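Local coordinates for DUF3822 family protein (Bacteroides thetaiotaomicron VPI-5482, PDB 3HRG) that is of unknown function but adopts an actin-like ATPase fold, so that a nucleotide-dependent role is possible though unproven, at residues T6-Y11 / L62-K67; I106-I111 / A138-Q143; S14-T19 / N247-A252; S47-L52 / G122-T127. One frame throughout, in Å; residues are numbered along the deposited sequence.

Contact 1: residues T6-Y11 / L62-K67; sequences TKSKQY and LSYSYK. With EDO (1,2-ethanediol), chain C.
Ser8 points its side chain toward residues 64-66, which run extended, and its hydroxyl gives a hydrogen bond of 2.7 Å from OG to Ser65 O. OG sits between the backbone N and the carbonyl carbon (chi1 63°), and it meets the carbonyl from 29° off the carbonyl plane. A serine suits this place: it is short enough to let the two backbones close up, and its hydroxyl, in a buried place, finds its acceptor in Ser65 O. CB of Ser8 also lies 3.8 Å from CE1 of Tyr66, while Tyr64 directs CB at Ser8 OG and brings CD2 of its ring near the same oxygen.

Tyr66 turns its CA-H onto Ser8 O, at 3.3 Å and nearly straight (167°), a weak C-H...O contact. Its ring receives Tyr11 O at the edge, in the ring plane, and that same oxygen accepts Lys67 N at 2.8 Å. Lys67 uses its aliphatic part: CB rests 3.2 Å from Lys9 O, and the chain then leads its amine away. Tyr66 OH is bonded to Phe61 O, which fixes the far end of the ring. A 1,2-ethanediol, probably from the crystallisation liquor, donates from O2 to Tyr66 O (2.9 Å) and is also bonded to Glu137 N.

The 3-10 turn before strand 12-17 is thus joined to the loop between helix 48-58 and strand 68-73, with Tyr11 and Tyr66 both packing on Ile26 of strand 22-28.

Contact 2: residues I106-I111 / A138-Q143; sequences IVMYNI and ARFYSQ
Asn110 reaches from strand 106-111 to the backbone of strand 139-142 and uses both ends of its amide there. ND2 donates to Phe140 O at 3.0 Å, with the acceptor close to the amide plane, while OD1 accepts from Ser142 N at 3.1 Å. Both bonds lie in the planes of the carbonyls that receive them, so the pair holds the amide against rotation about its last torsion. An asparagine fits because it offers a donor and an acceptor side by side, matching the C=O and N-H that flank Tyr141. OD1 also accepts from Thr145 OG1, at the start of helix 144-154, and so has two donors. CD1 of Tyr141 lies 3.7 Å from Asn110 OD1; the two side chains cross at about a right angle, with the amide and ring planes 46° apart. An alanine here would probably leave Phe140 O and Ser142 N without these mates and open a gap beside the Tyr141 ring.

Phe140 and the selenomethionine Met108 supply the apolar half. The selenium of Met108 stands 3.6 Å from Phe140 CB and 4.7 Å from the ring centroid, 40° off the ring normal, an oblique Met-aromatic contact. A bend at chi3 sets Met108 CE beside the same CB, at 3.7 Å. A methionine side chain is long and unbranched enough to reach the Phe140 CB and ring from the neighbouring sheet.

The strands run at 86° to each other and belong to different sheets: this is a side-chain bridge between an outer strand of the three-stranded antiparallel sheet and strand 139-142, at the edge of the mixed sheet that also holds strand 12-17, whose 3-2-1-4-5 order is familiar from actin-like ATPase domains.

Contact 3: residues S14-T19 / N247-A252; sequences SIRLST and NIDMQA
Arg16 leaves strand 14-17 with CG anti to its backbone N, runs straight on, and bends at chi3 (57°), which brings NE round to the helix; Asp249 holds CG between its backbone N and carbonyl carbon. The two charged groups meet in a salt bridge, Arg16 NE to Asp249 OD2, of 3.1 Å. The side chains cross at about a right angle and the guanidinium and carboxylate planes are 64° apart; OD2 is the near oxygen, with OD1 farther from NE. Arg16 CD shares the contact, 3.2 Å from the same OD2.

Arginine suits the place because its long chain covers most of the gap between strand and helix, whose axes are 10.0 Å apart at closest, and Asp249, in the first turn, meets it with the opposite charge on a short arm. An alanine in place of Asp249 would probably leave the Arg16 guanidinium without its counter-charge and freer to turn. Arg16 NH2 also approaches Asn247 OD1, at 3.3 Å, but the geometry is not that of a hydrogen bond.

Met250, a selenomethionine bent at chi2, lays its tip over the strand: CE is 3.5 Å from Ser14 O and SE is 3.9 Å from Ser14 CB. The small serine lets that bulky tip come close.

Strand 12-17 is central in its mixed sheet, between strands 22-28 and 68-73; helix 248-255 packs on one face of it, running roughly antiparallel (144°), Met250 also touching Ser23 and Ser25, and Ile248 packing on helix 144-154.

Contact 4: residues S47-L52 / G122-T127; sequences SLTANL and GIDKST
Thr49 meets the start of helix 125-134 with every atom beyond its backbone. CB lies 3.8 Å from Thr127 OG1. From there the hydroxyl branch, anti to the carbonyl carbon (chi1 -51°), carries OG1 to Thr127 OG1 at 2.8 Å, a hydrogen bond in which either hydroxyl may be the donor. Thr49 OG1 also lies 3.0 Å from Asp124 OD2, close but not a hydrogen bond, and 3.5 Å from Ser126 CB. The methyl branch, CG2, rests 3.9 Å from Ser126 CB. A threonine suits this place because one short side chain offers both a polar and an apolar arm.

Each segment holds the start of a helix, the second one directly after strand 117-124. Ser47 is the N-cap of helix 48-58, its OG accepting from Ala50 N, and Asp124 is the N-cap of helix 125-134, its OD2 accepting from Thr127 N from above the carboxylate plane. The two N-terminal ends meet, the CA atoms of Thr49 and Thr127 being 5.0 Å apart, and a water that accepts from Thr49 N and donates to Asp124 OD2 links them. Asp124 OD1 is taken by Asn104 ND2.

Leu48 packs CG and CD2 against Thr127 OG1, CD2 at 3.4 Å, and Leu52 CD2 makes an apolar contact with Thr127 CG2 at 3.8 Å.

Overall arrangement
From the N terminus, the chain enters contact 1 at residues 6-11 and at once runs into strand 12-17, the first half of contact 3. Helix 48-58 opens contact 4 before residues 62-67 close contact 1, so those two cross, and contacts 1 and 3 cross also. Contact 2 opens on strand 105-112, after contact 1 has closed; residues 122-127 then close contact 4 before strand 139-142 closes contact 2, so these two cross. Contact 3 closes last, near the C terminus, and its long loop encloses contacts 2 and 4. Ile106 and Ile123 join contacts 2 and 4, Gln143 touches contact 3, and Leu17 packs against Thr127 and Leu52, tying the first mixed sheet to the three-stranded sheet.

Contact 1: residues T6-Y11 / L62-K67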
# COMPACT_ATOMS: atom_id res chain seq x y z
N THR A 6 9.63 11.40 25.00
CA THR A 6 9.35 12.77 25.45
C THR A 6 9.57 13.77 24.32
O THR A 6 9.14 14.91 24.45
CB THR A 6 10.12 13.19 26.72
OG1 THR A 6 11.52 13.34 26.44
CG2 THR A 6 9.89 12.17 27.80
N LYS A 7 10.20 13.35 23.21
CA LYS A 7 10.39 14.21 22.03
C LYS A 7 9.35 13.89 20.93
O LYS A 7 9.50 14.35 19.79
CB LYS A 7 11.82 14.06 21.49
CG LYS A 7 12.93 14.53 22.46
CD LYS A 7 14.35 14.17 21.96
CE LYS A 7 15.45 14.73 22.87
NZ LYS A 7 15.34 16.23 22.95
N SER A 8 8.31 13.12 21.27
CA SER A 8 7.30 12.71 20.28
C SER A 8 6.67 13.85 19.47
O SER A 8 6.34 13.64 18.29
CB SER A 8 6.17 11.90 20.95
OG SER A 8 5.49 12.71 21.88
N LYS A 9 6.54 15.04 20.08
CA LYS A 9 5.97 16.21 19.39
C LYS A 9 6.78 16.68 18.18
O LYS A 9 6.28 17.49 17.39
CB LYS A 9 5.71 17.37 20.36
CG LYS A 9 4.54 17.07 21.29
CD LYS A 9 4.20 18.19 22.26
CE LYS A 9 5.25 18.33 23.35
NZ LYS A 9 5.28 17.10 24.21
N GLN A 10 8.03 16.22 18.06
CA GLN A 10 8.83 16.49 16.86
C GLN A 10 8.82 15.37 15.82
O GLN A 10 9.37 15.53 14.74
CB GLN A 10 10.28 16.73 17.27
CG GLN A 10 10.48 18.09 17.91
CD GLN A 10 11.91 18.32 18.28
OE1 GLN A 10 12.47 17.57 19.09
NE2 GLN A 10 12.52 19.39 17.69
N TYR A 11 8.20 14.24 16.15
CA TYR A 11 8.27 13.04 15.34
C TYR A 11 6.97 12.72 14.59
O TYR A 11 5.90 13.23 14.92
CB TYR A 11 8.71 11.84 16.18
CG TYR A 11 9.97 12.01 17.00
CD1 TYR A 11 11.00 12.88 16.62
CD2 TYR A 11 10.18 11.22 18.12
CE1 TYR A 11 12.17 13.00 17.39
CE2 TYR A 11 11.36 11.32 18.89
CZ TYR A 11 12.35 12.21 18.51
OH TYR A 11 13.51 12.32 19.28
N LEU A 62 0.85 5.03 21.39
CA LEU A 62 -0.10 5.62 20.42
C LEU A 62 -0.82 6.93 20.81
O LEU A 62 -1.23 7.73 19.92
CB LEU A 62 -1.15 4.58 20.01
CG LEU A 62 -0.64 3.51 19.04
CD1 LEU A 62 -1.72 2.50 18.75
CD2 LEU A 62 -0.15 4.18 17.74
N SER A 63 -0.97 7.12 22.11
CA SER A 63 -1.64 8.30 22.65
C SER A 63 -0.68 9.47 23.06
O SER A 63 -1.18 10.47 23.58
CB SER A 63 -2.62 7.90 23.76
OG SER A 63 -3.74 7.26 23.16
N TYR A 64 0.64 9.32 22.86
CA TYR A 64 1.58 10.47 22.90
C TYR A 64 1.21 11.43 21.75
O TYR A 64 0.54 11.03 20.79
CB TYR A 64 3.06 9.99 22.76
CG TYR A 64 3.74 9.47 24.02
CD1 TYR A 64 3.56 8.16 24.48
CD2 TYR A 64 4.59 10.31 24.78
CE1 TYR A 64 4.15 7.70 25.68
CE2 TYR A 64 5.21 9.87 25.96
CZ TYR A 64 4.99 8.56 26.40
OH TYR A 64 5.61 8.15 27.55
N SER A 65 1.62 12.69 21.84
CA SER A 65 1.37 13.64 20.76
C SER A 65 2.53 13.63 19.78
O SER A 65 3.68 13.74 20.19
CB SER A 65 1.18 15.05 21.29
OG SER A 65 0.08 15.04 22.18
N TYR A 66 2.21 13.51 18.49
CA TYR A 66 3.19 13.50 17.40
C TYR A 66 3.05 14.75 16.56
O TYR A 66 2.02 15.40 16.59
CB TYR A 66 3.03 12.24 16.55
CG TYR A 66 3.34 11.02 17.37
CD1 TYR A 66 4.66 10.61 17.53
CD2 TYR A 66 2.34 10.33 18.04
CE1 TYR A 66 4.97 9.48 18.34
CE2 TYR A 66 2.64 9.22 18.86
CZ TYR A 66 3.95 8.81 19.01
OH TYR A 66 4.28 7.72 19.80
N LYS A 67 4.12 15.12 15.87
CA LYS A 67 4.09 16.27 14.98
C LYS A 67 3.16 15.98 13.80
O LYS A 67 2.42 16.86 13.38
CB LYS A 67 5.48 16.58 14.39
CG LYS A 67 5.50 17.88 13.57
CD LYS A 67 6.88 18.12 13.02
CE LYS A 67 6.95 19.40 12.17
NZ LYS A 67 6.81 20.63 13.01
C1 EDO C . -2.69 15.20 14.15
O1 EDO C . -3.95 14.90 14.77
C2 EDO C . -1.56 14.33 14.66
O2 EDO C . -0.72 15.09 15.55

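Contact 2: residues I106-I111 / A138-Q143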
# COMPACT_ATOMS: atom_id res chain seq x y z
N ILE A 106 -16.31 5.23 3.68
CA ILE A 106 -16.05 6.60 3.27
C ILE A 106 -15.07 6.54 2.08
O ILE A 106 -14.12 5.74 2.11
CB ILE A 106 -15.45 7.42 4.43
CG1 ILE A 106 -16.51 7.68 5.49
CG2 ILE A 106 -14.91 8.76 3.96
CD1 ILE A 106 -15.95 8.44 6.68
N VAL A 107 -15.28 7.35 1.06
CA VAL A 107 -14.39 7.42 -0.10
C VAL A 107 -13.49 8.66 0.02
O VAL A 107 -13.99 9.77 0.20
CB VAL A 107 -15.16 7.43 -1.40
CG1 VAL A 107 -14.17 7.58 -2.59
CG2 VAL A 107 -16.01 6.14 -1.53
N MSE A 108 -12.17 8.45 -0.06
CA MSE A 108 -11.16 9.50 0.02
C MSE A 108 -10.30 9.40 -1.23
O MSE A 108 -10.46 8.48 -2.01
CB MSE A 108 -10.26 9.25 1.21
CG MSE A 108 -10.99 8.87 2.47
SE MSE A 108 -9.80 8.90 3.96
CE MSE A 108 -9.55 10.85 4.02
N TYR A 109 -9.40 10.35 -1.40
CA TYR A 109 -8.47 10.29 -2.52
C TYR A 109 -7.15 11.01 -2.23
O TYR A 109 -7.12 11.95 -1.45
CB TYR A 109 -9.09 10.85 -3.80
CG TYR A 109 -9.36 12.31 -3.79
CD1 TYR A 109 -8.38 13.21 -4.19
CD2 TYR A 109 -10.58 12.82 -3.36
CE1 TYR A 109 -8.62 14.59 -4.16
CE2 TYR A 109 -10.83 14.17 -3.37
CZ TYR A 109 -9.83 15.05 -3.76
OH TYR A 109 -10.07 16.41 -3.76
N ASN A 110 -6.09 10.52 -2.86
CA ASN A 110 -4.78 11.12 -2.83
C ASN A 110 -4.36 11.52 -4.24
O ASN A 110 -4.38 10.70 -5.15
CB ASN A 110 -3.73 10.14 -2.39
CG ASN A 110 -3.98 9.54 -1.02
OD1 ASN A 110 -3.71 8.36 -0.83
ND2 ASN A 110 -4.46 10.34 -0.06
N ILE A 111 -3.91 12.76 -4.40
CA ILE A 111 -3.38 13.23 -5.64
C ILE A 111 -1.85 13.03 -5.63
O ILE A 111 -1.16 13.50 -4.71
CB ILE A 111 -3.68 14.71 -5.87
CG1 ILE A 111 -5.19 14.92 -5.94
CG2 ILE A 111 -3.01 15.21 -7.21
CD1 ILE A 111 -5.63 16.40 -5.95
N ALA A 138 -4.65 13.93 11.13
CA ALA A 138 -3.97 12.82 10.47
C ALA A 138 -4.12 12.90 8.96
O ALA A 138 -5.13 13.42 8.46
CB ALA A 138 -4.58 11.51 10.91
N ARG A 139 -3.10 12.42 8.24
CA ARG A 139 -3.18 12.38 6.80
C ARG A 139 -3.48 10.93 6.45
O ARG A 139 -2.78 10.01 6.90
CB ARG A 139 -1.90 12.88 6.15
CG ARG A 139 -1.53 14.28 6.62
CD ARG A 139 -0.42 14.91 5.80
NE ARG A 139 0.63 13.97 5.46
CZ ARG A 139 1.78 14.32 4.89
NH1 ARG A 139 2.04 15.61 4.66
NH2 ARG A 139 2.67 13.39 4.58
N PHE A 140 -4.53 10.72 5.65
CA PHE A 140 -4.94 9.35 5.23
C PHE A 140 -4.51 9.02 3.82
O PHE A 140 -4.74 9.81 2.90
CB PHE A 140 -6.44 9.21 5.30
CG PHE A 140 -6.99 9.26 6.69
CD1 PHE A 140 -7.19 10.46 7.31
CD2 PHE A 140 -7.27 8.07 7.37
CE1 PHE A 140 -7.68 10.51 8.62
CE2 PHE A 140 -7.75 8.11 8.68
CZ PHE A 140 -7.98 9.32 9.28
N TYR A 141 -3.89 7.84 3.66
CA TYR A 141 -3.43 7.39 2.35
C TYR A 141 -3.83 6.00 2.05
O TYR A 141 -3.97 5.19 2.95
CB TYR A 141 -1.91 7.36 2.28
CG TYR A 141 -1.25 8.70 2.52
CD1 TYR A 141 -1.00 9.57 1.45
CD2 TYR A 141 -0.87 9.08 3.79
CE1 TYR A 141 -0.41 10.79 1.66
CE2 TYR A 141 -0.29 10.30 4.02
CZ TYR A 141 -0.06 11.15 2.95
OH TYR A 141 0.53 12.33 3.22
N SER A 142 -4.01 5.73 0.77
CA SER A 142 -4.13 4.39 0.29
C SER A 142 -2.70 3.90 0.35
O SER A 142 -1.77 4.70 0.11
CB SER A 142 -4.56 4.37 -1.19
OG SER A 142 -4.45 3.07 -1.79
N GLN A 143 -2.48 2.63 0.66
CA GLN A 143 -1.12 2.07 0.65
C GLN A 143 -0.52 2.20 -0.77
O GLN A 143 0.69 2.38 -0.92
CB GLN A 143 -1.12 0.62 1.12
CG GLN A 143 0.23 -0.04 1.08
CD GLN A 143 0.21 -1.49 1.36
OE1 GLN A 143 -0.59 -2.22 0.79
NE2 GLN A 143 1.17 -1.95 2.18

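Contact 3: residues S14-T19 / N247-A252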
# COMPACT_ATOMS: atom_id res chain seq x y z
N SER A 14 3.66 6.73 11.75
CA SER A 14 3.04 6.17 10.53
C SER A 14 2.40 4.86 10.94
O SER A 14 3.02 4.05 11.66
CB SER A 14 4.01 5.98 9.39
OG SER A 14 4.53 7.22 8.98
N ILE A 15 1.15 4.69 10.53
CA ILE A 15 0.34 3.55 10.87
C ILE A 15 -0.15 2.87 9.63
O ILE A 15 -0.77 3.53 8.79
CB ILE A 15 -0.92 3.98 11.66
CG1 ILE A 15 -0.56 4.70 12.99
CG2 ILE A 15 -1.81 2.77 12.00
CD1 ILE A 15 -1.74 5.27 13.75
N ARG A 16 0.11 1.56 9.50
CA ARG A 16 -0.38 0.78 8.35
C ARG A 16 -1.45 -0.16 8.86
O ARG A 16 -1.17 -0.97 9.77
CB ARG A 16 0.71 -0.04 7.66
CG ARG A 16 0.14 -0.94 6.53
CD ARG A 16 1.22 -1.64 5.73
NE ARG A 16 2.11 -2.45 6.56
CZ ARG A 16 2.00 -3.77 6.72
NH1 ARG A 16 1.06 -4.46 6.08
NH2 ARG A 16 2.86 -4.41 7.49
N LEU A 17 -2.65 -0.07 8.28
CA LEU A 17 -3.77 -0.92 8.64
C LEU A 17 -4.07 -1.92 7.54
O LEU A 17 -4.17 -1.57 6.36
CB LEU A 17 -5.03 -0.10 8.92
CG LEU A 17 -4.92 1.00 9.98
CD1 LEU A 17 -6.24 1.73 10.11
CD2 LEU A 17 -4.44 0.46 11.32
N SER A 18 -4.16 -3.18 7.92
CA SER A 18 -4.53 -4.22 6.99
C SER A 18 -5.15 -5.36 7.77
O SER A 18 -5.02 -5.44 8.99
CB SER A 18 -3.32 -4.73 6.21
OG SER A 18 -2.58 -5.62 6.98
N THR A 19 -5.80 -6.25 7.05
CA THR A 19 -6.39 -7.42 7.67
C THR A 19 -5.30 -8.43 8.12
O THR A 19 -5.59 -9.29 8.93
CB THR A 19 -7.35 -8.11 6.71
OG1 THR A 19 -6.63 -8.44 5.53
CG2 THR A 19 -8.52 -7.17 6.36
N ASN A 247 7.49 -5.53 4.10
CA ASN A 247 7.33 -4.18 4.66
C ASN A 247 7.92 -3.02 3.84
O ASN A 247 8.42 -2.03 4.39
CB ASN A 247 7.90 -4.21 6.10
CG ASN A 247 7.21 -5.26 6.96
OD1 ASN A 247 5.98 -5.29 7.05
ND2 ASN A 247 8.00 -6.13 7.61
N ILE A 248 7.81 -3.14 2.52
CA ILE A 248 8.31 -2.10 1.59
C ILE A 248 7.51 -0.76 1.71
O ILE A 248 8.05 0.32 1.42
CB ILE A 248 8.34 -2.66 0.12
CG1 ILE A 248 9.15 -1.75 -0.79
CG2 ILE A 248 6.92 -2.89 -0.42
CD1 ILE A 248 9.40 -2.38 -2.16
N ASP A 249 6.25 -0.88 2.16
CA ASP A 249 5.33 0.25 2.40
C ASP A 249 5.88 1.42 3.22
O ASP A 249 5.67 2.58 2.85
CB ASP A 249 4.09 -0.26 3.16
CG ASP A 249 4.46 -0.91 4.52
OD1 ASP A 249 5.11 -1.97 4.54
OD2 ASP A 249 4.11 -0.35 5.57
N MSE A 250 6.56 1.10 4.33
CA MSE A 250 7.13 2.12 5.24
C MSE A 250 8.38 2.69 4.59
O MSE A 250 8.66 3.89 4.72
CB MSE A 250 7.49 1.54 6.62
CG MSE A 250 6.35 1.09 7.55
SE MSE A 250 5.12 2.51 8.10
CE MSE A 250 4.06 1.56 9.46
N GLN A 251 9.15 1.80 3.93
CA GLN A 251 10.34 2.20 3.17
C GLN A 251 9.87 3.20 2.10
O GLN A 251 10.46 4.27 1.94
CB GLN A 251 11.04 0.99 2.54
N ALA A 252 8.77 2.83 1.41
CA ALA A 252 8.14 3.68 0.40
C ALA A 252 7.64 5.00 1.01
O ALA A 252 7.97 6.09 0.52
CB ALA A 252 6.98 2.93 -0.25

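Contact 4: residues S47-L52 / G122-T127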
# COMPACT_ATOMS: atom_id res chain seq x y z
N SER A 47 -13.56 -7.32 13.99
CA SER A 47 -13.53 -6.30 12.94
C SER A 47 -12.26 -5.47 13.02
O SER A 47 -11.54 -5.52 14.03
CB SER A 47 -14.69 -5.31 13.10
OG SER A 47 -14.52 -4.49 14.26
N LEU A 48 -12.04 -4.70 11.96
CA LEU A 48 -10.91 -3.79 11.84
C LEU A 48 -10.91 -2.80 12.98
O LEU A 48 -9.91 -2.63 13.66
CB LEU A 48 -11.01 -2.99 10.53
CG LEU A 48 -9.98 -1.88 10.26
CD1 LEU A 48 -8.58 -2.45 10.31
CD2 LEU A 48 -10.23 -1.20 8.90
N THR A 49 -12.08 -2.19 13.20
CA THR A 49 -12.28 -1.16 14.23
C THR A 49 -12.11 -1.71 15.64
O THR A 49 -11.50 -1.04 16.50
CB THR A 49 -13.67 -0.52 14.06
OG1 THR A 49 -13.82 -0.11 12.70
CG2 THR A 49 -13.84 0.68 14.98
N ALA A 50 -12.63 -2.93 15.89
CA ALA A 50 -12.50 -3.56 17.21
C ALA A 50 -11.03 -3.87 17.49
O ALA A 50 -10.57 -3.69 18.62
CB ALA A 50 -13.40 -4.84 17.35
N ASN A 51 -10.29 -4.32 16.48
CA ASN A 51 -8.85 -4.56 16.64
C ASN A 51 -8.13 -3.26 16.93
O ASN A 51 -7.23 -3.24 17.77
CB ASN A 51 -8.25 -5.26 15.42
CG ASN A 51 -8.44 -6.78 15.46
OD1 ASN A 51 -7.77 -7.45 16.22
ND2 ASN A 51 -9.27 -7.32 14.58
N LEU A 52 -8.51 -2.20 16.22
CA LEU A 52 -7.91 -0.88 16.40
C LEU A 52 -8.15 -0.35 17.82
O LEU A 52 -7.22 0.13 18.47
CB LEU A 52 -8.44 0.09 15.33
CG LEU A 52 -7.82 1.47 15.13
CD1 LEU A 52 -6.39 1.33 14.76
CD2 LEU A 52 -8.58 2.21 14.03
N GLY A 122 -11.29 3.52 -0.43
CA GLY A 122 -12.31 3.42 0.60
C GLY A 122 -11.68 3.15 1.95
O GLY A 122 -10.60 2.56 2.06
N ILE A 123 -12.36 3.61 2.99
CA ILE A 123 -11.94 3.33 4.35
C ILE A 123 -13.21 3.06 5.16
O ILE A 123 -14.25 3.73 4.97
CB ILE A 123 -11.10 4.48 4.96
CG1 ILE A 123 -10.57 4.11 6.36
CG2 ILE A 123 -11.94 5.78 5.04
CD1 ILE A 123 -9.70 5.23 6.96
N ASP A 124 -13.16 2.07 6.04
CA ASP A 124 -14.31 1.77 6.88
C ASP A 124 -14.66 3.03 7.70
O ASP A 124 -13.77 3.64 8.30
CB ASP A 124 -13.99 0.60 7.77
CG ASP A 124 -15.07 0.32 8.75
OD1 ASP A 124 -16.21 -0.09 8.35
OD2 ASP A 124 -14.78 0.54 9.92
N LYS A 125 -15.92 3.42 7.73
CA LYS A 125 -16.34 4.65 8.43
C LYS A 125 -16.13 4.61 9.94
O LYS A 125 -15.76 5.62 10.52
CB LYS A 125 -17.79 4.98 8.10
CG LYS A 125 -18.31 6.24 8.75
CD LYS A 125 -19.65 6.66 8.10
CE LYS A 125 -20.23 7.90 8.80
NZ LYS A 125 -21.53 8.37 8.18
N SER A 126 -16.41 3.48 10.57
CA SER A 126 -16.19 3.33 12.01
C SER A 126 -14.69 3.52 12.33
O SER A 126 -14.33 4.15 13.32
CB SER A 126 -16.60 1.93 12.47
OG SER A 126 -17.97 1.72 12.27
N THR A 127 -13.85 2.97 11.46
CA THR A 127 -12.39 3.10 11.59
C THR A 127 -11.97 4.57 11.43
O THR A 127 -11.19 5.08 12.26
CB THR A 127 -11.65 2.17 10.61
OG1 THR A 127 -11.77 0.83 11.08
CG2 THR A 127 -10.17 2.51 10.54
O HOH W 1 -14.39 -2.23 11.39